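PDB 5LO9: cytochrome C from Marichromatium purpuratum 984, which probably oxidises thiosulfate to tetrathionate, passing the electrons along its c-type hemes. Local coordinates for residues A[266-271]-A[286-291]; A[270-275]-A[417-422]. All blocks are in the same frame, centred on the assembly; numbering follows the deposited sequence.

Both contacts begin at the end of helix 256-269 and share His270 and Thr271; the centres of contact 1 and contact 2 lie about 8 Å apart. Along the chain, helix end 266-271 runs into loop 270-275, the heme-binding turn 286-291 follows, and hairpin strand 418-421 comes far later. In contact 1 the helix end packs on the turn that carries one heme covalently; in contact 2 the next few residues reach the hairpin whose far end lies against a second heme. The salt bridge from Arg266 to Asp274 and the packing of Thr286 on Asn272 tie the two together. One short piece of chain thus joins the surroundings of two hemes, consistent with a protein that transfers electrons through its hemes.

Contact 1 of 2, residues A[266-271]-A[286-291]. With HEC (heme c), chain E.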
loop_
_atom_site.group_PDB
_atom_site.type_symbol
_atom_site.label_atom_id
_atom_site.label_comp_id
_atom_site.label_asym_id
_atom_site.label_seq_id
_atom_site.Cartn_x
_atom_site.Cartn_y
_atom_site.Cartn_z
ATOM N N ARG A 266 -11.438 12.110 8.049
ATOM C CA ARG A 266 -11.613 13.517 8.388
ATOM C C ARG A 266 -10.504 14.394 7.803
ATOM O O ARG A 266 -10.771 15.536 7.411
ATOM C CB ARG A 266 -11.754 13.637 9.917
ATOM C CG ARG A 266 -10.816 14.520 10.682
ATOM C CD ARG A 266 -11.506 15.125 11.935
ATOM N NE ARG A 266 -11.347 16.584 11.875
ATOM C CZ ARG A 266 -12.327 17.476 11.991
ATOM N NH1 ARG A 266 -13.572 17.054 12.199
ATOM N NH2 ARG A 266 -12.053 18.797 11.892
ATOM N N LEU A 267 -9.290 13.874 7.643
ATOM C CA LEU A 267 -8.273 14.650 6.958
ATOM C C LEU A 267 -8.621 14.827 5.490
ATOM O O LEU A 267 -8.278 15.843 4.884
ATOM C CB LEU A 267 -6.941 13.959 7.074
ATOM C CG LEU A 267 -6.305 13.780 8.443
ATOM C CD1 LEU A 267 -4.914 13.143 8.270
ATOM C CD2 LEU A 267 -6.196 15.103 9.120
ATOM N N PHE A 268 -9.255 13.819 4.897
ATOM C CA PHE A 268 -9.676 13.911 3.507
ATOM C C PHE A 268 -10.702 15.026 3.312
ATOM O O PHE A 268 -10.660 15.767 2.318
ATOM C CB PHE A 268 -10.258 12.562 3.081
ATOM C CG PHE A 268 -10.238 12.314 1.602
ATOM C CD1 PHE A 268 -9.147 11.706 1.013
ATOM C CD2 PHE A 268 -11.322 12.662 0.813
ATOM C CE1 PHE A 268 -9.119 11.442 -0.355
ATOM C CE2 PHE A 268 -11.309 12.400 -0.545
ATOM C CZ PHE A 268 -10.188 11.786 -1.136
ATOM N N ARG A 269 -11.642 15.138 4.251
ATOM C CA ARG A 269 -12.756 16.069 4.189
ATOM C C ARG A 269 -12.409 17.453 4.751
ATOM O O ARG A 269 -12.974 18.468 4.314
ATOM C CB ARG A 269 -13.935 15.452 4.959
ATOM C CG ARG A 269 -15.205 16.266 5.041
ATOM C CD ARG A 269 -15.896 16.383 3.704
ATOM N NE ARG A 269 -15.461 17.553 2.948
ATOM C CZ ARG A 269 -16.003 17.975 1.810
ATOM N NH1 ARG A 269 -17.029 17.338 1.251
ATOM N NH2 ARG A 269 -15.494 19.045 1.226
ATOM N N HIS A 270 -11.507 17.534 5.720
ATOM C CA HIS A 270 -11.208 18.800 6.376
ATOM C C HIS A 270 -9.725 19.100 6.292
ATOM O O HIS A 270 -9.127 19.591 7.240
ATOM C CB HIS A 270 -11.691 18.783 7.819
ATOM C CG HIS A 270 -13.160 18.486 7.955
ATOM N ND1 HIS A 270 -14.133 19.458 7.845
ATOM C CD2 HIS A 270 -13.820 17.322 8.164
ATOM C CE1 HIS A 270 -15.323 18.910 8.011
ATOM N NE2 HIS A 270 -15.164 17.614 8.197
ATOM N N THR A 271 -9.141 18.847 5.115
ATOM C CA THR A 271 -7.695 18.871 4.960
ATOM C C THR A 271 -7.108 20.200 5.411
ATOM O O THR A 271 -6.016 20.247 6.006
ATOM C CB THR A 271 -7.320 18.622 3.503
ATOM O OG1 THR A 271 -8.232 17.689 2.896
ATOM C CG2 THR A 271 -5.925 18.041 3.448
ATOM N N THR A 286 -9.716 21.030 -0.125
ATOM C CA THR A 286 -9.691 19.751 0.562
ATOM C C THR A 286 -9.689 18.658 -0.494
ATOM O O THR A 286 -10.138 18.859 -1.625
ATOM C CB THR A 286 -10.883 19.517 1.495
ATOM O OG1 THR A 286 -12.080 19.379 0.713
ATOM C CG2 THR A 286 -11.061 20.633 2.535
ATOM N N CYS A 287 -9.214 17.477 -0.090
ATOM C CA CYS A 287 -9.203 16.327 -0.986
ATOM C C CYS A 287 -10.608 16.066 -1.496
ATOM O O CYS A 287 -10.811 15.728 -2.667
ATOM C CB CYS A 287 -8.692 15.072 -0.257
ATOM S SG CYS A 287 -7.173 15.160 0.783
ATOM N N ALA A 288 -11.587 16.201 -0.606
ATOM C CA ALA A 288 -12.959 15.834 -0.898
ATOM C C ALA A 288 -13.574 16.700 -1.990
ATOM O O ALA A 288 -14.548 16.276 -2.625
ATOM C CB ALA A 288 -13.784 15.954 0.387
ATOM N N GLY A 289 -13.024 17.896 -2.213
ATOM C CA GLY A 289 -13.603 18.822 -3.164
ATOM C C GLY A 289 -13.403 18.411 -4.611
ATOM O O GLY A 289 -14.138 18.860 -5.494
ATOM N N CYS A 290 -12.354 17.653 -4.893
ATOM C CA CYS A 290 -12.148 17.130 -6.228
ATOM C C CYS A 290 -12.428 15.636 -6.325
ATOM O O CYS A 290 -12.359 15.085 -7.425
ATOM C CB CYS A 290 -10.720 17.403 -6.688
ATOM S SG CYS A 290 -10.237 19.146 -6.666
ATOM N N HIS A 291 -12.688 14.961 -5.200
ATOM C CA HIS A 291 -12.881 13.505 -5.134
ATOM C C HIS A 291 -14.188 13.307 -4.368
ATOM O O HIS A 291 -14.214 13.084 -3.149
ATOM C CB HIS A 291 -11.707 12.775 -4.458
ATOM C CG HIS A 291 -10.382 12.966 -5.134
ATOM N ND1 HIS A 291 -10.012 12.250 -6.251
ATOM C CD2 HIS A 291 -9.319 13.754 -4.823
ATOM C CE1 HIS A 291 -8.782 12.597 -6.608
ATOM N NE2 HIS A 291 -8.337 13.505 -5.758
HETATM FE FE HEC E . -6.260 14.194 -5.970
HETATM C CHA HEC E . -5.648 11.908 -8.566
HETATM C CHB HEC E . -5.469 11.752 -3.590
HETATM C CHC HEC E . -6.616 16.569 -3.382
HETATM C CHD HEC E . -7.432 16.468 -8.268
HETATM N NA HEC E . -5.678 12.199 -6.079
HETATM C C1A HEC E . -5.481 11.491 -7.185
HETATM C C2A HEC E . -5.051 10.100 -6.924
HETATM C C3A HEC E . -5.003 10.042 -5.474
HETATM C C4A HEC E . -5.409 11.399 -5.032
HETATM C CMA HEC E . -4.652 8.859 -4.645
HETATM C CAA HEC E . -4.783 9.014 -7.935
HETATM C CBA HEC E . -6.110 8.560 -8.535
HETATM C CGA HEC E . -5.927 7.362 -9.452
HETATM O O1A HEC E . -6.951 6.694 -9.719
HETATM O O2A HEC E . -4.784 7.089 -9.929
HETATM N NB HEC E . -6.082 14.191 -3.890
HETATM C C1B HEC E . -5.761 13.117 -3.137
HETATM C C2B HEC E . -5.691 13.422 -1.704
HETATM C C3B HEC E . -6.021 14.839 -1.647
HETATM C C4B HEC E . -6.231 15.212 -3.058
HETATM C CMB HEC E . -5.398 12.492 -0.581
HETATM C CAB HEC E . -6.090 15.697 -0.426
HETATM C CBB HEC E . -4.685 15.762 0.172
HETATM N NC HEC E . -6.896 16.180 -5.846
HETATM C C1C HEC E . -6.993 16.945 -4.747
HETATM C C2C HEC E . -7.571 18.281 -5.018
HETATM C C3C HEC E . -7.801 18.248 -6.472
HETATM C C4C HEC E . -7.359 16.891 -6.866
HETATM C CMC HEC E . -7.818 19.376 -4.011
HETATM C CAC HEC E . -8.413 19.286 -7.394
HETATM C CBC HEC E . -7.773 20.626 -7.223
HETATM N ND HEC E . -6.475 14.176 -8.044
HETATM C C1D HEC E . -6.952 15.179 -8.763
HETATM C C2D HEC E . -7.002 14.877 -10.205
HETATM C C3D HEC E . -6.464 13.511 -10.336
HETATM C C4D HEC E . -6.171 13.202 -8.909
HETATM C CMD HEC E . -7.482 15.823 -11.250
HETATM C CAD HEC E . -6.272 12.644 -11.567
HETATM C CBD HEC E . -5.387 13.251 -12.677
HETATM C CGD HEC E . -3.909 13.552 -12.354
HETATM O O1D HEC E . -3.554 14.243 -11.351
HETATM O O2D HEC E . -3.040 13.120 -13.159
#
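The last turn of helix 256-269 runs beside the chain of 286-291, with CA of Phe268 5.1 Å from CA of Cys287. At the helix end the carbonyl of Phe268 receives a backbone bond from the turn: Ala288 N donates to Phe268 O at 3.1 Å, coming from above the carbonyl plane. Thr271 adds a relay. Its OG1, beside its own backbone N, gives its proton to Leu267 O at 2.7 Å and accepts from Cys287 N at 3.2 Å, nearly straight at 166°, so one buried hydroxyl satisfies both a carbonyl and an N-H. Phe268, with CG anti to the backbone N (chi1 -157°), lays its ring flat against Cys287, whose CB stands 3.4 Å from the ring centroid in a CH-pi contact, the sulfur also over that face. CZ of Phe268, at the ring edge, meets CB of His291 at 3.8 Å. An alanine at Phe268 would remove this ring and would probably leave Cys287 and His291 less firmly packed against the helix. Arg269 bends at chi2 and chi3 so that its guanidinium lies face-on to Ala288, with Arg269 CZ 3.3 Å from Ala288 CB; Ala288 has only a methyl group, which lets the flat guanidinium lie close against it. The tip continues to a propionate of a second heme, which NH2 hydrogen-bonds. From the same turn, SG of Cys287 and of Cys290 form thioethers to the first heme, while His291 NE2 binds its iron at 2.2 Å and ND1 is held by Ser301 O, an arrangement that restrains the imidazole's rotation and would probably make it a more electron-rich ligand. Cys287 to His291 form the CXXCH motif of c-type cytochromes, here backed by a helix end.

Contact 2 of 2, residues A[270-275]-A[417-422]; sequences HTNTDP and GEVVFP. With HEC (heme c), chain F.
His270 places its ring with CG beside the backbone N (chi1 -57°), and Glu418 doubles back at chi2 (-56°), so that imidazole and carboxylate meet in a His-carboxylate hydrogen bond between the loop after helix 256-269 and the hairpin of strands 413-415 and 418-421. His270 ND1 donates to Glu418 OE1 at 2.8 Å, almost straight and in the ring plane, but reaches the oxygen from above the carboxylate plane, the two planes being 73° apart. A carboxylate this close would probably favour the protonated imidazole. Thr273 comes up crosswise, its OG1 3.2 Å from Glu418 OE2, a weak bond at best, with OE1 and His270 O also near. Asn272 suits the neighbouring position because its amide does two jobs: ND2 donates to Gly417 O at 3.2 Å, nearly along the C=O axis, while the amide also packs on Val419 CG2. Gly417 has a positive phi that a side chain would hardly tolerate. Beyond Val419 the strand forms a classic beta bulge, Val420 and Phe421 opposite Leu413, and Val420 to Pro422 run on to the heme of chain F, where Pro422 O accepts from ND1 of the iron ligand His406. Between the two segments sits a water, 2.8 Å from Glu418 OE1 and 2.9 Å from Asn272 OD1, which accepts the backbone N-H of Val419.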
loop_
_atom_site.group_PDB
_atom_site.type_symbol
_atom_site.label_atom_id
_atom_site.label_comp_id
_atom_site.label_asym_id
_atom_site.label_seq_id
_atom_site.Cartn_x
_atom_site.Cartn_y
_atom_site.Cartn_z
ATOM N N HIS A 270 -11.507 17.534 5.720
ATOM C CA HIS A 270 -11.208 18.800 6.376
ATOM C C HIS A 270 -9.725 19.100 6.292
ATOM O O HIS A 270 -9.127 19.591 7.240
ATOM C CB HIS A 270 -11.691 18.783 7.819
ATOM C CG HIS A 270 -13.160 18.486 7.955
ATOM N ND1 HIS A 270 -14.133 19.458 7.845
ATOM C CD2 HIS A 270 -13.820 17.322 8.164
ATOM C CE1 HIS A 270 -15.323 18.910 8.011
ATOM N NE2 HIS A 270 -15.164 17.614 8.197
ATOM N N THR A 271 -9.141 18.847 5.115
ATOM C CA THR A 271 -7.695 18.871 4.960
ATOM C C THR A 271 -7.108 20.200 5.411
ATOM O O THR A 271 -6.016 20.247 6.006
ATOM C CB THR A 271 -7.320 18.622 3.503
ATOM O OG1 THR A 271 -8.232 17.689 2.896
ATOM C CG2 THR A 271 -5.925 18.041 3.448
ATOM N N ASN A 272 -7.831 21.287 5.167
ATOM C CA ASN A 272 -7.268 22.616 5.339
ATOM C C ASN A 272 -7.427 23.152 6.757
ATOM O O ASN A 272 -6.773 24.142 7.100
ATOM C CB ASN A 272 -7.938 23.583 4.368
ATOM C CG ASN A 272 -9.376 23.804 4.706
ATOM O OD1 ASN A 272 -10.166 22.873 4.761
ATOM N ND2 ASN A 272 -9.705 25.030 5.044
ATOM N N THR A 273 -8.261 22.520 7.576
ATOM C CA THR A 273 -8.560 23.004 8.913
ATOM C C THR A 273 -8.115 22.088 10.041
ATOM O O THR A 273 -7.993 22.557 11.181
ATOM C CB THR A 273 -10.063 23.227 9.072
ATOM O OG1 THR A 273 -10.721 21.957 9.019
ATOM C CG2 THR A 273 -10.551 24.086 7.972
ATOM N N ASP A 274 -7.929 20.806 9.784
ATOM C CA ASP A 274 -7.506 19.902 10.836
ATOM C C ASP A 274 -6.080 20.237 11.293
ATOM O O ASP A 274 -5.181 20.435 10.453
ATOM C CB ASP A 274 -7.582 18.460 10.353
ATOM C CG ASP A 274 -7.346 17.470 11.471
ATOM O OD1 ASP A 274 -8.345 17.000 12.065
ATOM O OD2 ASP A 274 -6.160 17.174 11.753
ATOM N N PRO A 275 -5.826 20.268 12.612
ATOM C CA PRO A 275 -4.494 20.688 13.102
ATOM C C PRO A 275 -3.343 19.844 12.594
ATOM O O PRO A 275 -2.229 20.361 12.474
ATOM C CB PRO A 275 -4.629 20.569 14.625
ATOM C CG PRO A 275 -6.091 20.665 14.872
ATOM C CD PRO A 275 -6.739 19.981 13.719
ATOM N N GLY A 417 -14.063 28.959 8.458
ATOM C CA GLY A 417 -12.837 28.324 8.024
ATOM C C GLY A 417 -12.985 27.095 7.149
ATOM O O GLY A 417 -12.003 26.699 6.509
ATOM N N GLU A 418 -14.161 26.462 7.116
ATOM C CA GLU A 418 -14.411 25.299 6.268
ATOM C C GLU A 418 -14.675 25.702 4.825
ATOM O O GLU A 418 -15.306 26.728 4.555
ATOM C CB GLU A 418 -15.620 24.514 6.772
ATOM C CG GLU A 418 -15.484 23.957 8.200
ATOM C CD GLU A 418 -14.250 23.064 8.443
ATOM O OE1 GLU A 418 -13.872 22.212 7.580
ATOM O OE2 GLU A 418 -13.640 23.272 9.523
ATOM N N VAL A 419 -14.205 24.874 3.897
ATOM C CA VAL A 419 -14.426 25.122 2.477
ATOM C C VAL A 419 -15.816 24.625 2.126
ATOM O O VAL A 419 -16.053 23.418 2.091
ATOM C CB VAL A 419 -13.389 24.426 1.586
ATOM C CG1 VAL A 419 -13.589 24.884 0.152
ATOM C CG2 VAL A 419 -11.965 24.721 2.014
ATOM N N VAL A 420 -16.704 25.537 1.767
ATOM C CA VAL A 420 -17.989 25.113 1.238
ATOM C C VAL A 420 -17.919 24.991 -0.271
ATOM O O VAL A 420 -18.212 23.930 -0.813
ATOM C CB VAL A 420 -19.095 26.088 1.641
ATOM C CG1 VAL A 420 -20.378 25.663 1.032
ATOM C CG2 VAL A 420 -19.231 26.141 3.122
ATOM N N PHE A 421 -17.518 26.060 -0.948
ATOM C CA PHE A 421 -17.388 26.068 -2.404
ATOM C C PHE A 421 -15.949 26.415 -2.733
ATOM O O PHE A 421 -15.492 27.525 -2.407
ATOM C CB PHE A 421 -18.343 27.069 -3.050
ATOM C CG PHE A 421 -19.747 26.872 -2.630
ATOM C CD1 PHE A 421 -20.346 25.633 -2.801
ATOM C CD2 PHE A 421 -20.469 27.900 -2.036
ATOM C CE1 PHE A 421 -21.640 25.416 -2.404
ATOM C CE2 PHE A 421 -21.785 27.693 -1.596
ATOM C CZ PHE A 421 -22.372 26.449 -1.791
ATOM N N PRO A 422 -15.185 25.495 -3.303
ATOM C CA PRO A 422 -13.774 25.722 -3.478
ATOM C C PRO A 422 -13.509 26.871 -4.429
ATOM O O PRO A 422 -14.152 26.975 -5.481
ATOM C CB PRO A 422 -13.278 24.397 -4.079
ATOM C CG PRO A 422 -14.281 23.414 -3.701
ATOM C CD PRO A 422 -15.563 24.127 -3.673
HETATM FE FE HEC F . -18.486 23.134 -8.520
HETATM C CHA HEC F . -16.092 21.396 -6.667
HETATM C CHB HEC F . -16.261 23.472 -11.195
HETATM C CHC HEC F . -21.037 24.475 -10.439
HETATM C CHD HEC F . -20.533 23.378 -5.654
HETATM N NA HEC F . -16.515 22.550 -8.868
HETATM C C1A HEC F . -15.725 21.886 -8.010
HETATM C C2A HEC F . -14.365 21.659 -8.572
HETATM C C3A HEC F . -14.422 22.249 -9.897
HETATM C C4A HEC F . -15.807 22.787 -9.974
HETATM C CMA HEC F . -13.312 22.275 -10.902
HETATM C CAA HEC F . -13.177 20.962 -7.994
HETATM C CBA HEC F . -12.006 21.950 -7.997
HETATM C CGA HEC F . -11.536 22.349 -6.625
HETATM O O1A HEC F . -12.090 21.844 -5.637
HETATM O O2A HEC F . -10.608 23.184 -6.565
HETATM N NB HEC F . -18.616 23.836 -10.467
HETATM C C1B HEC F . -17.646 23.898 -11.370
HETATM C C2B HEC F . -18.099 24.455 -12.664
HETATM C C3B HEC F . -19.512 24.742 -12.445
HETATM C C4B HEC F . -19.723 24.296 -11.048
HETATM C CMB HEC F . -17.286 24.685 -13.886
HETATM C CAB HEC F . -20.524 25.310 -13.405
HETATM C CBB HEC F . -20.602 24.359 -14.575
HETATM N NC HEC F . -20.424 23.815 -8.124
HETATM C C1C HEC F . -21.276 24.310 -9.010
HETATM C C2C HEC F . -22.550 24.756 -8.424
HETATM C C3C HEC F . -22.414 24.442 -7.015
HETATM C C4C HEC F . -21.041 23.878 -6.941
HETATM C CMC HEC F . -23.691 25.396 -9.144
HETATM C CAC HEC F . -23.346 24.676 -5.853
HETATM C CBC HEC F . -24.742 24.163 -5.976
HETATM N ND HEC F . -18.343 22.484 -6.543
HETATM C C1D HEC F . -19.248 22.658 -5.568
HETATM C C2D HEC F . -18.811 22.021 -4.297
HETATM C C3D HEC F . -17.521 21.430 -4.607
HETATM C C4D HEC F . -17.329 21.772 -6.023
HETATM C CMD HEC F . -19.506 21.964 -2.986
HETATM C CAD HEC F . -16.643 20.682 -3.666
HETATM C CBD HEC F . -17.257 19.293 -3.519
HETATM C CGD HEC F . -17.190 18.778 -2.086
HETATM O O1D HEC F . -16.730 19.463 -1.155
HETATM O O2D HEC F . -17.637 17.651 -1.855
HETATM O O HOH W 1 -13.010 22.399 4.946
#